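Local coordinates for protein copper-containing nitrite reductase (Hyphomicrobium denitrificans 1NES1, PDB 6TFO) that probably reduces nitrite to nitric oxide with electrons from cytochrome c, as a homotrimeric copper enzyme of the multicopper oxidase family, at residues E140-A145 with D182-Y186; P158-A164 with R201-D206; V297-Y303 with G357-F363. All coordinates share one frame; numbering follows the deposited sequence.

Interaction 1 of 3, residues E140-A145 with D182-Y186; sequences EMPSTA and DKTTY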
ATOM      1  N   GLU C 140     -25.519  25.850  22.297  1.00 82.08           N
ATOM      2  CA  GLU C 140     -24.037  25.832  22.147  1.00 81.82           C
ATOM      3  C   GLU C 140     -23.488  24.778  23.107  1.00 74.32           C
ATOM      4  O   GLU C 140     -24.052  24.641  24.191  1.00 80.47           O
ATOM      5  CB  GLU C 140     -23.408  27.204  22.394  1.00 91.53           C
ATOM      6  CG  GLU C 140     -22.345  27.523  21.367  1.00 97.15           C
ATOM      7  CD  GLU C 140     -21.694  28.882  21.516  1.00 99.89           C
ATOM      8  OE1 GLU C 140     -22.387  29.837  21.924  1.00 95.36           O
ATOM      9  OE2 GLU C 140     -20.494  28.978  21.205  1.00106.20           O
ATOM     10  N   MET C 141     -22.456  24.043  22.705  1.00 65.46           N
ATOM     11  CA  MET C 141     -21.844  22.998  23.558  1.00 67.97           C
ATOM     12  C   MET C 141     -21.086  23.670  24.700  1.00 65.11           C
ATOM     13  O   MET C 141     -20.199  24.467  24.448  1.00 70.50           O
ATOM     14  CB  MET C 141     -20.892  22.106  22.754  1.00 79.07           C
ATOM     15  CG  MET C 141     -21.518  20.774  22.371  1.00 84.59           C
ATOM     16  SD  MET C 141     -21.905  19.771  23.836  1.00 95.35           S
ATOM     17  CE  MET C 141     -20.343  18.913  24.056  1.00 89.11           C
ATOM     18  N   PRO C 142     -21.413  23.409  25.985  1.00 60.86           N
ATOM     19  CA  PRO C 142     -20.610  23.942  27.088  1.00 58.49           C
ATOM     20  C   PRO C 142     -19.107  23.709  26.856  1.00 48.49           C
ATOM     21  O   PRO C 142     -18.728  22.636  26.575  1.00 44.32           O
ATOM     22  CB  PRO C 142     -21.108  23.209  28.348  1.00 58.60           C
ATOM     23  CG  PRO C 142     -22.214  22.258  27.881  1.00 59.36           C
ATOM     24  CD  PRO C 142     -22.567  22.630  26.455  1.00 58.04           C
ATOM     25  N   SER C 143     -18.294  24.746  26.959  1.00 51.46           N
ATOM     26  CA  SER C 143     -16.843  24.681  26.662  1.00 56.08           C
ATOM     27  C   SER C 143     -16.130  23.889  27.761  1.00 57.97           C
ATOM     28  O   SER C 143     -16.658  23.766  28.856  1.00 61.83           O
ATOM     29  CB  SER C 143     -16.251  26.049  26.474  1.00 56.55           C
ATOM     30  OG  SER C 143     -16.075  26.684  27.715  1.00 63.33           O
ATOM     31  N   THR C 144     -14.954  23.375  27.434  1.00 59.33           N
ATOM     32  CA  THR C 144     -14.105  22.477  28.251  1.00 53.97           C
ATOM     33  C   THR C 144     -12.857  23.235  28.689  1.00 53.54           C
ATOM     34  O   THR C 144     -12.367  22.956  29.791  1.00 58.28           O
ATOM     35  CB  THR C 144     -13.716  21.281  27.374  1.00 52.40           C
ATOM     36  OG1 THR C 144     -14.816  20.395  27.521  1.00 52.93           O
ATOM     37  CG2 THR C 144     -12.405  20.604  27.721  1.00 54.38           C
ATOM     38  N   ALA C 145     -12.358  24.140  27.829  1.00 54.66           N
ATOM     39  CA  ALA C 145     -11.099  24.902  28.003  1.00 48.51           C
ATOM     40  C   ALA C 145     -11.405  26.398  28.133  1.00 50.31           C
ATOM     41  O   ALA C 145     -12.577  26.796  27.870  1.00 51.91           O
ATOM     42  CB  ALA C 145     -10.187  24.616  26.844  1.00 46.67           C
ATOM     43  N   ASP C 182     -16.351  24.464  19.020  1.00 52.16           N
ATOM     44  CA  ASP C 182     -17.492  23.996  19.841  1.00 55.41           C
ATOM     45  C   ASP C 182     -17.130  22.802  20.757  1.00 59.60           C
ATOM     46  O   ASP C 182     -17.515  22.819  21.958  1.00 58.71           O
ATOM     47  CB  ASP C 182     -18.594  23.665  18.832  1.00 59.92           C
ATOM     48  CG  ASP C 182     -20.010  23.676  19.357  1.00 68.21           C
ATOM     49  OD1 ASP C 182     -20.261  24.296  20.413  1.00 71.95           O
ATOM     50  OD2 ASP C 182     -20.846  23.040  18.704  1.00 74.23           O
ATOM     51  N   LYS C 183     -16.476  21.771  20.210  1.00 60.31           N
ATOM     52  CA  LYS C 183     -16.138  20.500  20.924  1.00 59.78           C
ATOM     53  C   LYS C 183     -14.666  20.137  20.709  1.00 56.08           C
ATOM     54  O   LYS C 183     -14.308  18.938  20.821  1.00 52.17           O
ATOM     55  CB  LYS C 183     -16.968  19.324  20.404  1.00 67.88           C
ATOM     56  CG  LYS C 183     -18.481  19.471  20.494  1.00 77.61           C
ATOM     57  CD  LYS C 183     -19.210  18.470  19.610  1.00 82.19           C
ATOM     58  CE  LYS C 183     -20.707  18.698  19.571  1.00 84.68           C
ATOM     59  NZ  LYS C 183     -21.424  17.428  19.320  1.00 86.18           N
ATOM     60  N   THR C 184     -13.826  21.125  20.396  1.00 50.12           N
ATOM     61  CA  THR C 184     -12.405  20.873  20.046  1.00 48.22           C
ATOM     62  C   THR C 184     -11.519  21.895  20.752  1.00 48.97           C
ATOM     63  O   THR C 184     -11.893  23.077  20.841  1.00 50.21           O
ATOM     64  CB  THR C 184     -12.195  20.688  18.532  1.00 46.47           C
ATOM     65  OG1 THR C 184     -11.034  21.370  18.075  1.00 51.42           O
ATOM     66  CG2 THR C 184     -13.388  21.098  17.707  1.00 42.55           C
ATOM     67  N   THR C 185     -10.409  21.402  21.301  1.00 49.94           N
ATOM     68  CA  THR C 185      -9.449  22.190  22.112  1.00 50.26           C
ATOM     69  C   THR C 185      -8.088  22.146  21.420  1.00 48.43           C
ATOM     70  O   THR C 185      -7.952  21.430  20.417  1.00 47.80           O
ATOM     71  CB  THR C 185      -9.448  21.697  23.564  1.00 48.59           C
ATOM     72  OG1 THR C 185      -8.882  20.391  23.597  1.00 45.59           O
ATOM     73  CG2 THR C 185     -10.835  21.671  24.167  1.00 48.73           C
ATOM     74  N   TYR C 186      -7.142  22.940  21.918  1.00 49.13           N
ATOM     75  CA  TYR C 186      -5.785  23.151  21.357  1.00 41.38           C
ATOM     76  C   TYR C 186      -4.976  23.838  22.450  1.00 40.17           C
ATOM     77  O   TYR C 186      -5.566  24.500  23.295  1.00 43.29           O
ATOM     78  CB  TYR C 186      -5.850  23.948  20.048  1.00 42.22           C
ATOM     79  CG  TYR C 186      -4.539  24.105  19.320  1.00 43.65           C
ATOM     80  CD1 TYR C 186      -4.041  23.104  18.502  1.00 45.82           C
ATOM     81  CD2 TYR C 186      -3.787  25.262  19.432  1.00 46.71           C
ATOM     82  CE1 TYR C 186      -2.824  23.235  17.843  1.00 47.53           C
ATOM     83  CE2 TYR C 186      -2.569  25.417  18.774  1.00 52.06           C
ATOM     84  CZ  TYR C 186      -2.080  24.401  17.964  1.00 50.07           C
ATOM     85  OH  TYR C 186      -0.887  24.566  17.307  1.00 43.76           O
TER
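Met141 and Asp182 bury the most surface here, with Thr185 adding a smaller apolar patch further along the chain. The backbone N of Met141 gives its hydrogen to OD1 of Asp182 over 3.2 Å. The donor comes to the syn side of that oxygen, slightly out of the carboxylate plane, and the bond is bent, with 149° at the hydrogen. CG of Asp182 stands anti to its own backbone N (chi1 -157°), which swings the carboxylate out to the loop 140-145. This short acidic side chain, just before strand 184-191, thus brings an acceptor to the Met141 N-H. OD1 of Asp182 also lies 3.3 Å from CB of Met141.

Beyond CB the methionine crosses the lysine stem at about a right angle, and CG of Met141 rests 3.6 Å from CE of Lys183. The long, extended lysine offers its methylenes to this thioether chain while its NZ goes on to a salt bridge with Asp51. Glu140, whose OE2 is paired with Arg340, lends only a glancing touch.

At the other end CG2 of Thr185 lies 4.0 Å from both CG2 of Thr144 and CB of Ala145. The linker thus lies along the antiparallel pair 166-181/184-191 of the second cupredoxin domain, away from the copper sites, and Gln179 of strand 166-181 takes the N-H groups of Thr144 and Ala145. With one bent hydrogen bond, methylene contacts along Met141 and Lys183, and a few methyl contacts, the chemistry implies a light surface attachment, helped by these outside partners.

Interaction 2 of 3, residues P158-A164 with R201-D206; sequences PIGARQA and RVRVGD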
ATOM      1  N   PRO C 158      -8.640  56.343  21.793  1.00 56.07           N
ATOM      2  CA  PRO C 158      -7.638  57.353  21.435  1.00 53.12           C
ATOM      3  C   PRO C 158      -6.965  57.922  22.689  1.00 54.44           C
ATOM      4  O   PRO C 158      -7.659  58.168  23.667  1.00 51.61           O
ATOM      5  CB  PRO C 158      -8.430  58.425  20.674  1.00 51.79           C
ATOM      6  CG  PRO C 158      -9.637  57.682  20.115  1.00 57.66           C
ATOM      7  CD  PRO C 158      -9.931  56.570  21.113  1.00 57.77           C
ATOM      8  N   ILE C 159      -5.641  58.069  22.652  1.00 56.03           N
ATOM      9  CA  ILE C 159      -4.872  58.832  23.677  1.00 62.68           C
ATOM     10  C   ILE C 159      -5.314  60.293  23.570  1.00 63.69           C
ATOM     11  O   ILE C 159      -5.442  60.777  22.430  1.00 65.34           O
ATOM     12  CB  ILE C 159      -3.350  58.699  23.456  1.00 61.75           C
ATOM     13  CG1 ILE C 159      -2.905  57.234  23.438  1.00 58.31           C
ATOM     14  CG2 ILE C 159      -2.577  59.486  24.510  1.00 63.20           C
ATOM     15  CD1 ILE C 159      -1.544  57.040  22.838  1.00 55.66           C
ATOM     16  N   GLY C 160      -5.538  60.984  24.686  1.00 69.61           N
ATOM     17  CA  GLY C 160      -5.753  62.445  24.629  1.00 77.41           C
ATOM     18  C   GLY C 160      -4.620  63.112  23.853  1.00 71.44           C
ATOM     19  O   GLY C 160      -3.569  62.475  23.664  1.00 81.43           O
ATOM     20  N   ALA C 161      -4.777  64.352  23.411  1.00 69.21           N
ATOM     21  CA  ALA C 161      -3.604  65.215  23.141  1.00 68.98           C
ATOM     22  C   ALA C 161      -2.829  65.320  24.462  1.00 67.19           C
ATOM     23  O   ALA C 161      -3.477  65.482  25.520  1.00 68.09           O
ATOM     24  CB  ALA C 161      -4.034  66.560  22.620  1.00 65.60           C
ATOM     25  N   ARG C 162      -1.517  65.107  24.426  1.00 59.90           N
ATOM     26  CA  ARG C 162      -0.634  65.104  25.619  1.00 59.50           C
ATOM     27  C   ARG C 162       0.802  65.059  25.110  1.00 62.33           C
ATOM     28  O   ARG C 162       0.994  64.772  23.897  1.00 58.80           O
ATOM     29  CB  ARG C 162      -0.918  63.938  26.574  1.00 64.11           C
ATOM     30  CG  ARG C 162      -0.555  62.556  26.038  1.00 75.97           C
ATOM     31  CD  ARG C 162      -0.165  61.514  27.105  1.00 80.86           C
ATOM     32  NE  ARG C 162      -0.000  60.128  26.618  1.00 78.07           N
ATOM     33  CZ  ARG C 162       1.104  59.623  26.032  1.00 74.01           C
ATOM     34  NH1 ARG C 162       2.191  60.362  25.857  1.00 72.27           N
ATOM     35  NH2 ARG C 162       1.113  58.372  25.612  1.00 69.43           N
ATOM     36  N   GLN C 163       1.766  65.355  25.985  1.00 66.42           N
ATOM     37  CA  GLN C 163       3.206  65.313  25.622  1.00 76.60           C
ATOM     38  C   GLN C 163       3.652  63.845  25.575  1.00 76.50           C
ATOM     39  O   GLN C 163       3.068  63.020  26.324  1.00 58.38           O
ATOM     40  CB  GLN C 163       4.052  66.130  26.606  1.00 89.19           C
ATOM     41  CG  GLN C 163       4.794  67.311  25.987  1.00 88.31           C
ATOM     42  CD  GLN C 163       3.877  68.454  25.639  1.00 87.79           C
ATOM     43  OE1 GLN C 163       3.285  68.485  24.559  1.00 74.87           O
ATOM     44  NE2 GLN C 163       3.754  69.395  26.562  1.00 91.43           N
ATOM     45  N   ALA C 164       4.658  63.549  24.744  1.00 72.62           N
ATOM     46  CA  ALA C 164       5.457  62.309  24.813  1.00 70.20           C
ATOM     47  C   ALA C 164       5.803  62.059  26.283  1.00 75.94           C
ATOM     48  O   ALA C 164       5.959  63.045  27.030  1.00 84.74           O
ATOM     49  CB  ALA C 164       6.700  62.437  23.966  1.00 68.70           C
ATOM     50  N   ARG C 201      -1.189  50.856  22.793  1.00 58.77           N
ATOM     51  CA  ARG C 201      -1.494  52.195  22.217  1.00 51.93           C
ATOM     52  C   ARG C 201      -0.594  53.213  22.920  1.00 47.27           C
ATOM     53  O   ARG C 201      -0.725  53.393  24.151  1.00 46.11           O
ATOM     54  CB  ARG C 201      -2.979  52.527  22.396  1.00 51.65           C
ATOM     55  CG  ARG C 201      -3.482  53.593  21.437  1.00 53.19           C
ATOM     56  CD  ARG C 201      -4.995  53.599  21.366  1.00 54.27           C
ATOM     57  NE  ARG C 201      -5.498  54.449  20.286  1.00 50.56           N
ATOM     58  CZ  ARG C 201      -6.691  54.320  19.702  1.00 46.78           C
ATOM     59  NH1 ARG C 201      -7.524  53.353  20.051  1.00 43.99           N
ATOM     60  NH2 ARG C 201      -7.034  55.153  18.742  1.00 49.64           N
ATOM     61  N   VAL C 202       0.339  53.780  22.174  1.00 42.98           N
ATOM     62  CA  VAL C 202       1.244  54.854  22.647  1.00 46.32           C
ATOM     63  C   VAL C 202       1.219  56.002  21.622  1.00 52.56           C
ATOM     64  O   VAL C 202       0.525  55.895  20.566  1.00 52.49           O
ATOM     65  CB  VAL C 202       2.661  54.294  22.876  1.00 46.51           C
ATOM     66  CG1 VAL C 202       2.643  53.202  23.938  1.00 45.57           C
ATOM     67  CG2 VAL C 202       3.315  53.808  21.581  1.00 47.93           C
ATOM     68  N   ARG C 203       1.915  57.089  21.950  1.00 56.43           N
ATOM     69  CA  ARG C 203       2.067  58.286  21.094  1.00 52.81           C
ATOM     70  C   ARG C 203       3.502  58.251  20.560  1.00 50.24           C
ATOM     71  O   ARG C 203       4.388  57.838  21.327  1.00 50.88           O
ATOM     72  CB  ARG C 203       1.738  59.503  21.962  1.00 59.81           C
ATOM     73  CG  ARG C 203       1.979  60.840  21.286  1.00 70.43           C
ATOM     74  CD  ARG C 203       2.354  61.885  22.326  1.00 82.99           C
ATOM     75  NE  ARG C 203       2.209  63.233  21.793  1.00 81.69           N
ATOM     76  CZ  ARG C 203       3.105  63.845  21.015  1.00 82.98           C
ATOM     77  NH1 ARG C 203       4.256  63.270  20.702  1.00 83.81           N
ATOM     78  NH2 ARG C 203       2.855  65.061  20.570  1.00 96.39           N
ATOM     79  N   VAL C 204       3.742  58.624  19.300  1.00 50.46           N
ATOM     80  CA  VAL C 204       5.134  58.747  18.773  1.00 49.59           C
ATOM     81  C   VAL C 204       5.920  59.630  19.748  1.00 55.83           C
ATOM     82  O   VAL C 204       5.308  60.555  20.359  1.00 57.59           O
ATOM     83  CB  VAL C 204       5.203  59.268  17.326  1.00 51.62           C
ATOM     84  CG1 VAL C 204       4.646  60.687  17.165  1.00 51.86           C
ATOM     85  CG2 VAL C 204       6.621  59.156  16.773  1.00 51.89           C
ATOM     86  N   GLY C 205       7.211  59.335  19.919  1.00 54.08           N
ATOM     87  CA  GLY C 205       8.084  60.030  20.886  1.00 54.91           C
ATOM     88  C   GLY C 205       8.071  59.386  22.260  1.00 54.61           C
ATOM     89  O   GLY C 205       9.070  59.563  22.978  1.00 67.46           O
ATOM     90  N   ASP C 206       7.013  58.654  22.623  1.00 54.53           N
ATOM     91  CA  ASP C 206       6.927  57.937  23.923  1.00 52.15           C
ATOM     92  C   ASP C 206       8.151  57.027  24.110  1.00 55.32           C
ATOM     93  O   ASP C 206       8.698  56.527  23.105  1.00 48.20           O
ATOM     94  CB  ASP C 206       5.643  57.123  24.051  1.00 48.04           C
ATOM     95  CG  ASP C 206       4.427  57.954  24.401  1.00 48.28           C
ATOM     96  OD1 ASP C 206       4.620  59.115  24.734  1.00 54.44           O
ATOM     97  OD2 ASP C 206       3.298  57.421  24.338  1.00 48.09           O
TER
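Arg162 forms an end-on, two-nitrogen salt bridge with Asp206, its bonds nearly straight, in the tight part of the contact. NH1 of Arg162 lies 3.0 Å from OD1 of Asp206 and NH2 of Arg162 2.7 Å from its OD2, with guanidinium and carboxylate only 15° from coplanar. NH1 of Arg162 also donates to O of Gln163 at 2.8 Å, which helps fix the rotation of the planar group. OD2 of Asp206 takes a second hydrogen, from N of Arg203 at 2.8 Å, arriving from above the carboxylate plane, while its OD1 accepts from Lys165 N. Arg203 is well covered here too, although its NE makes only a weak bond, 126° at the hydrogen, to O of Arg162.

Asp206 thus ties together the type II beta turn 203-206, which leads from strand 200-203 to strand 207-214 in a cupredoxin domain. Gly205 suits the third place of that turn with its positive phi (89°) and, without a side chain, leaves CB of exposed Ala164 room to approach.

Ile159 slides past Arg201 in the opposite direction, its CG1 4.2 Å from CG of Arg201. Toward solvent the grip slackens: N of exposed Pro158, which carries no hydrogen, sits 3.5 Å above the centre of the Arg201 guanidinium. Arg201 itself is held by Glu294 and Glu283, and Glu283 also accepts from N of Ile159.

Interaction 3 of 3, residues V297-Y303 with G357-F363; sequences VMQGEIY and GVGGPNF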
ATOM      1  N   VAL C 297      -9.038  43.368  15.392  1.00 44.27           N
ATOM      2  CA  VAL C 297      -9.178  42.057  14.700  1.00 42.60           C
ATOM      3  C   VAL C 297      -7.811  41.620  14.148  1.00 46.22           C
ATOM      4  O   VAL C 297      -7.132  42.430  13.485  1.00 41.94           O
ATOM      5  CB  VAL C 297     -10.257  42.105  13.606  1.00 42.14           C
ATOM      6  CG1 VAL C 297     -10.326  40.788  12.849  1.00 41.18           C
ATOM      7  CG2 VAL C 297     -11.622  42.465  14.178  1.00 41.52           C
ATOM      8  N   MET C 298      -7.430  40.363  14.413  1.00 45.00           N
ATOM      9  CA  MET C 298      -6.204  39.748  13.858  1.00 41.82           C
ATOM     10  C   MET C 298      -6.526  38.354  13.306  1.00 45.11           C
ATOM     11  O   MET C 298      -7.329  37.621  13.921  1.00 41.39           O
ATOM     12  CB  MET C 298      -5.094  39.671  14.908  1.00 41.71           C
ATOM     13  CG  MET C 298      -4.533  41.023  15.267  1.00 40.22           C
ATOM     14  SD  MET C 298      -2.869  40.952  15.981  1.00 40.66           S
ATOM     15  CE  MET C 298      -1.840  41.002  14.516  1.00 40.38           C
ATOM     16  N   GLN C 299      -5.945  38.028  12.144  1.00 43.33           N
ATOM     17  CA  GLN C 299      -6.154  36.743  11.433  1.00 42.02           C
ATOM     18  C   GLN C 299      -4.904  35.896  11.630  1.00 40.42           C
ATOM     19  O   GLN C 299      -3.783  36.423  11.521  1.00 42.25           O
ATOM     20  CB  GLN C 299      -6.448  36.975   9.947  1.00 42.88           C
ATOM     21  CG  GLN C 299      -6.454  35.719   9.101  1.00 39.14           C
ATOM     22  CD  GLN C 299      -6.829  36.040   7.682  1.00 40.93           C
ATOM     23  OE1 GLN C 299      -7.686  36.891   7.429  1.00 40.48           O
ATOM     24  NE2 GLN C 299      -6.176  35.358   6.750  1.00 38.30           N
ATOM     25  N   GLY C 300      -5.104  34.608  11.874  1.00 43.83           N
ATOM     26  CA  GLY C 300      -3.994  33.645  11.900  1.00 44.58           C
ATOM     27  C   GLY C 300      -4.456  32.261  11.523  1.00 42.82           C
ATOM     28  O   GLY C 300      -5.683  32.055  11.328  1.00 34.49           O
ATOM     29  N   GLU C 301      -3.490  31.354  11.431  1.00 44.50           N
ATOM     30  CA  GLU C 301      -3.707  29.949  11.015  1.00 45.67           C
ATOM     31  C   GLU C 301      -3.271  29.007  12.150  1.00 44.66           C
ATOM     32  O   GLU C 301      -2.340  29.330  12.906  1.00 44.79           O
ATOM     33  CB  GLU C 301      -2.945  29.634   9.718  1.00 49.19           C
ATOM     34  CG  GLU C 301      -2.944  30.733   8.655  1.00 46.95           C
ATOM     35  CD  GLU C 301      -1.624  31.456   8.458  1.00 46.63           C
ATOM     36  OE1 GLU C 301      -0.555  30.827   8.667  1.00 51.70           O
ATOM     37  OE2 GLU C 301      -1.652  32.639   8.063  1.00 46.33           O
ATOM     38  N   ILE C 302      -3.926  27.857  12.246  1.00 42.71           N
ATOM     39  CA  ILE C 302      -3.533  26.746  13.149  1.00 46.62           C
ATOM     40  C   ILE C 302      -3.411  25.478  12.288  1.00 43.36           C
ATOM     41  O   ILE C 302      -4.260  25.257  11.396  1.00 38.74           O
ATOM     42  CB  ILE C 302      -4.515  26.650  14.344  1.00 47.96           C
ATOM     43  CG1 ILE C 302      -4.304  27.821  15.308  1.00 45.64           C
ATOM     44  CG2 ILE C 302      -4.399  25.309  15.053  1.00 51.08           C
ATOM     45  CD1 ILE C 302      -5.246  27.843  16.483  1.00 44.05           C
ATOM     46  N   TYR C 303      -2.343  24.725  12.532  1.00 44.38           N
ATOM     47  CA  TYR C 303      -1.881  23.565  11.728  1.00 47.20           C
ATOM     48  C   TYR C 303      -2.045  22.304  12.583  1.00 45.39           C
ATOM     49  O   TYR C 303      -1.151  21.972  13.375  1.00 49.28           O
ATOM     50  CB  TYR C 303      -0.426  23.784  11.298  1.00 43.96           C
ATOM     51  CG  TYR C 303      -0.201  24.989  10.430  1.00 44.96           C
ATOM     52  CD1 TYR C 303      -0.143  26.264  10.975  1.00 47.37           C
ATOM     53  CD2 TYR C 303      -0.065  24.862   9.057  1.00 43.64           C
ATOM     54  CE1 TYR C 303       0.063  27.386  10.177  1.00 44.02           C
ATOM     55  CE2 TYR C 303       0.145  25.970   8.246  1.00 42.52           C
ATOM     56  CZ  TYR C 303       0.204  27.238   8.803  1.00 42.63           C
ATOM     57  OH  TYR C 303       0.394  28.338   8.013  1.00 39.89           O
ATOM     58  N   GLY C 357      -4.810  43.201  11.656  1.00 49.14           N
ATOM     59  CA  GLY C 357      -3.452  42.676  11.445  1.00 53.09           C
ATOM     60  C   GLY C 357      -3.454  41.180  11.211  1.00 46.15           C
ATOM     61  O   GLY C 357      -4.365  40.500  11.688  1.00 41.43           O
ATOM     62  N   VAL C 358      -2.450  40.688  10.507  1.00 45.38           N
ATOM     63  CA  VAL C 358      -2.262  39.237  10.251  1.00 43.94           C
ATOM     64  C   VAL C 358      -1.037  38.789  11.043  1.00 41.88           C
ATOM     65  O   VAL C 358       0.098  39.145  10.643  1.00 40.64           O
ATOM     66  CB  VAL C 358      -2.106  38.969   8.745  1.00 45.24           C
ATOM     67  CG1 VAL C 358      -1.991  37.488   8.462  1.00 48.55           C
ATOM     68  CG2 VAL C 358      -3.256  39.570   7.958  1.00 43.03           C
ATOM     69  N   GLY C 359      -1.273  38.069  12.142  1.00 44.37           N
ATOM     70  CA  GLY C 359      -0.245  37.290  12.857  1.00 44.49           C
ATOM     71  C   GLY C 359       0.334  36.237  11.934  1.00 41.88           C
ATOM     72  O   GLY C 359       1.587  36.121  11.845  1.00 42.46           O
ATOM     73  N   GLY C 360      -0.546  35.542  11.215  1.00 37.90           N
ATOM     74  CA  GLY C 360      -0.166  34.511  10.226  1.00 40.60           C
ATOM     75  C   GLY C 360      -0.075  33.132  10.870  1.00 39.85           C
ATOM     76  O   GLY C 360      -1.064  32.670  11.434  1.00 39.30           O
ATOM     77  N   PRO C 361       1.096  32.448  10.842  1.00 40.37           N
ATOM     78  CA  PRO C 361       2.356  33.015  10.356  1.00 39.25           C
ATOM     79  C   PRO C 361       2.612  33.115   8.845  1.00 40.49           C
ATOM     80  O   PRO C 361       3.638  33.658   8.503  1.00 39.84           O
ATOM     81  CB  PRO C 361       3.386  31.999  10.868  1.00 41.88           C
ATOM     82  CG  PRO C 361       2.652  30.694  10.814  1.00 41.47           C
ATOM     83  CD  PRO C 361       1.270  31.067  11.313  1.00 43.69           C
ATOM     84  N   ASN C 362       1.732  32.599   7.980  1.00 41.08           N
ATOM     85  CA  ASN C 362       2.147  32.329   6.577  1.00 39.44           C
ATOM     86  C   ASN C 362       1.277  33.019   5.524  1.00 38.68           C
ATOM     87  O   ASN C 362       1.872  33.372   4.499  1.00 38.34           O
ATOM     88  CB  ASN C 362       2.229  30.829   6.340  1.00 41.50           C
ATOM     89  CG  ASN C 362       3.417  30.248   7.068  1.00 40.19           C
ATOM     90  OD1 ASN C 362       4.505  30.794   6.991  1.00 43.45           O
ATOM     91  ND2 ASN C 362       3.220  29.145   7.762  1.00 40.18           N
ATOM     92  N   PHE C 363      -0.033  33.201   5.746  1.00 37.44           N
ATOM     93  CA  PHE C 363      -1.006  33.570   4.689  1.00 38.86           C
ATOM     94  C   PHE C 363      -1.374  35.071   4.716  1.00 42.19           C
ATOM     95  O   PHE C 363      -1.684  35.632   5.802  1.00 43.34           O
ATOM     96  CB  PHE C 363      -2.249  32.695   4.825  1.00 40.18           C
ATOM     97  CG  PHE C 363      -2.048  31.301   4.308  1.00 43.13           C
ATOM     98  CD1 PHE C 363      -1.376  30.359   5.063  1.00 42.16           C
ATOM     99  CD2 PHE C 363      -2.483  30.950   3.043  1.00 41.17           C
ATOM    100  CE1 PHE C 363      -1.158  29.089   4.565  1.00 40.47           C
ATOM    101  CE2 PHE C 363      -2.259  29.678   2.550  1.00 39.11           C
ATOM    102  CZ  PHE C 363      -1.610  28.751   3.314  1.00 39.93           C
TER
HETATM  103  O   HOH W   1      -3.564  34.476   7.703  1.00 34.17           O
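OE1 of Glu301 accepts two firm hydrogen bonds: from OH of Tyr303 at 2.7 Å on its anti side, and from N of Asn362 at 3.0 Å through its syn lone pair. OE2 of Glu301 takes N of Phe363 at 2.9 Å, from above the carboxylate plane, and a water that also joins NE2 of Gln299 and O of Phe363. A bend at chi2 (108°) turns the carboxylate over the segment 360-363, where the buried glutamate serves the N-H groups of Asn362 and Phe363 beyond the end of strand 351-360. The hydroxyl of Tyr303 in turn accepts from ND2 of Asn362 at 2.9 Å, and the edge of its ring meets CD of Pro361, which follows a cis peptide.

Upstream the two strands of this third cupredoxin domain run parallel, 24° apart, with N of Gln299 bonded to O of Gly357 at 3.0 Å. A beta bulge then shifts the register, and Gly360 takes a positive phi, which glycine adopts readily. Gly357 leaves room for CE of Met298. Gly359 lies about 6 Å from the side chain of His262, a copper ligand.

Strand 328-331 flanks 293-302 on its other edge. Helices 268-274 and 318-323 pack on Tyr303 and Pro361, and Asn362 reaches Ser422 of the second subunit.

Overall arrangement
Following the chain from the N terminus, the linker after strand 128-134 meets the turn between strands 166-181 and 184-191 in interaction 1, then the end of strand 200-203 in interaction 2. Their segments alternate, so the two loops they close cross; the centres of interactions 1 and 2 lie about 40 Å apart. Together they strap the long linker, which comes from the N-terminal cupredoxin domain, to the next one. Interaction 3 follows in series, closing a loop of 53 residues by pairing strands 293-302 and 351-360 in the third domain. It touches interaction 1, where CE1 of Tyr186 packs 3.8 Å from CG2 of Ile302, whereas interaction 2 stays about 11 Å away at the nearest atoms.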